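Local structure of translation initiation factor eIF2B subunit gamma (Schizosaccharomyces pombe, 5B04) at residues Pro176-Glu181 against Leu332-Ala337. The protein serves as a subunit of the eIF2B complex, which catalyses the exchange of GDP for GTP on the gamma subunit of initiation factor eIF2. The protein carries 3 engineered substitutions. Residues are numbered along the deposited sequence; the frame is centred on the assembly and turned at random.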
# COMPACT_ATOMS: atom_id res chain seq x y z
N PRO E 176 -38.33 -27.85 35.26
CA PRO E 176 -39.56 -27.25 35.79
C PRO E 176 -40.60 -28.32 36.14
O PRO E 176 -40.83 -29.23 35.34
CB PRO E 176 -40.06 -26.37 34.64
CG PRO E 176 -38.84 -26.08 33.83
CD PRO E 176 -37.99 -27.31 33.93
N VAL E 177 -41.20 -28.21 37.32
CA VAL E 177 -42.20 -29.18 37.75
C VAL E 177 -43.45 -29.07 36.89
O VAL E 177 -43.78 -28.00 36.38
CB VAL E 177 -42.58 -28.97 39.23
CG1 VAL E 177 -43.21 -30.24 39.80
CG2 VAL E 177 -41.36 -28.59 40.05
N LEU E 178 -44.15 -30.19 36.72
CA LEU E 178 -45.42 -30.20 36.01
C LEU E 178 -46.43 -29.35 36.78
O LEU E 178 -46.35 -29.24 38.00
CB LEU E 178 -45.95 -31.63 35.83
CG LEU E 178 -45.43 -32.44 34.64
CD1 LEU E 178 -43.92 -32.65 34.71
CD2 LEU E 178 -46.14 -33.78 34.56
N LYS E 179 -47.33 -28.76 36.01
CA LYS E 179 -48.36 -27.90 36.53
C LYS E 179 -49.72 -28.57 36.69
O LYS E 179 -50.66 -27.94 37.14
CB LYS E 179 -48.48 -26.67 35.65
CG LYS E 179 -47.17 -25.92 35.50
CD LYS E 179 -47.35 -24.42 35.63
CE LYS E 179 -47.34 -23.98 37.08
NZ LYS E 179 -45.98 -23.54 37.50
N TYR E 180 -49.83 -29.84 36.33
CA TYR E 180 -51.05 -30.57 36.64
C TYR E 180 -52.30 -29.86 36.15
O TYR E 180 -53.25 -29.67 36.90
CB TYR E 180 -51.15 -30.83 38.13
CG TYR E 180 -49.92 -31.39 38.76
CD1 TYR E 180 -49.29 -32.49 38.24
CD2 TYR E 180 -49.40 -30.83 39.90
CE1 TYR E 180 -48.17 -33.01 38.82
CE2 TYR E 180 -48.28 -31.34 40.49
CZ TYR E 180 -47.67 -32.43 39.94
OH TYR E 180 -46.55 -32.94 40.54
N GLU E 181 -52.30 -29.44 34.90
CA GLU E 181 -53.40 -28.65 34.40
C GLU E 181 -54.75 -29.38 34.46
O GLU E 181 -55.75 -28.77 34.78
CB GLU E 181 -53.07 -28.05 33.04
CG GLU E 181 -54.28 -27.73 32.18
CD GLU E 181 -54.67 -28.92 31.34
OE1 GLU E 181 -54.36 -30.04 31.76
OE2 GLU E 181 -55.26 -28.74 30.25
N LEU E 332 -48.59 -39.67 36.17
CA LEU E 332 -48.77 -40.64 35.12
C LEU E 332 -50.00 -40.20 34.40
O LEU E 332 -50.08 -40.33 33.20
CB LEU E 332 -48.97 -42.03 35.70
CG LEU E 332 -49.07 -43.22 34.74
CD1 LEU E 332 -47.91 -44.16 34.95
CD2 LEU E 332 -50.36 -43.99 34.88
N ASN E 333 -50.97 -39.69 35.14
CA ASN E 333 -52.17 -39.20 34.48
C ASN E 333 -51.86 -38.04 33.54
O ASN E 333 -52.42 -37.95 32.44
CB ASN E 333 -53.21 -38.76 35.52
CG ASN E 333 -54.47 -38.21 34.88
OD1 ASN E 333 -54.59 -37.01 34.65
ND2 ASN E 333 -55.41 -39.09 34.58
N LYS E 334 -50.96 -37.17 33.98
CA LYS E 334 -50.65 -35.96 33.24
C LYS E 334 -49.59 -36.19 32.16
O LYS E 334 -49.70 -35.67 31.05
CB LYS E 334 -50.19 -34.86 34.19
CG LYS E 334 -50.50 -33.49 33.65
CD LYS E 334 -52.00 -33.32 33.56
CE LYS E 334 -52.37 -32.36 32.46
NZ LYS E 334 -51.35 -31.29 32.29
N CYS E 335 -48.56 -36.96 32.50
CA CYS E 335 -47.51 -37.32 31.55
C CYS E 335 -48.10 -38.06 30.37
O CYS E 335 -47.73 -37.82 29.22
CB CYS E 335 -46.43 -38.17 32.23
SG CYS E 335 -44.99 -37.25 32.80
N ILE E 336 -49.03 -38.97 30.66
CA ILE E 336 -49.76 -39.69 29.62
C ILE E 336 -50.53 -38.71 28.75
O ILE E 336 -50.53 -38.82 27.52
CB ILE E 336 -50.71 -40.73 30.24
CG1 ILE E 336 -49.91 -41.88 30.84
CG2 ILE E 336 -51.68 -41.26 29.20
CD1 ILE E 336 -50.74 -42.98 31.45
N ALA E 337 -51.19 -37.76 29.40
CA ALA E 337 -51.91 -36.71 28.68
C ALA E 337 -50.94 -35.82 27.92
O ALA E 337 -51.25 -35.35 26.82
CB ALA E 337 -52.74 -35.88 29.65
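Lys334 NZ meets Glu181 OE1 at 3.3 Å, a salt bridge that ties the helix of Leu332-Ala337 to the loop of Pro176-Glu181. The two side chains cross at about a right angle. CG of Lys334 lies anti to the backbone N (chi1 -152°); bends at chi2 and chi4 then carry the ammonium group close to Glu181, whose CB is 3.7 Å from NZ. Glutamate suits this place: the bend at chi2 (-89°) turns CD back toward the helix, and OE1 is the carboxylate oxygen that meets the lysine, while a long, flexible lysine can span from the helix to the loop. The methylenes of Lys334 work as well: CG packs 4.2 Å from CA of Tyr180. An alanine in place of Lys334 would probably leave the Glu181 carboxylate without its cationic mate and open a gap beside the backbone of Tyr180. Nearer the backbone of the helix the contact turns apolar. Leu178 directs CD2 to the helix, 4.2 Å from Lys334 CB and 4.1 Å from Cys335 SG, a small, polarisable group that a branched leucine end can meet without crowding. Asn333 and Ile336 of the same short helix touch Ile395 of strand 395-396. The helix is thus a connecting element, here joined at the surface to a loop of the nucleotidyltransferase-like domain and packed against the left-handed beta-helix built from hexapeptide repeats.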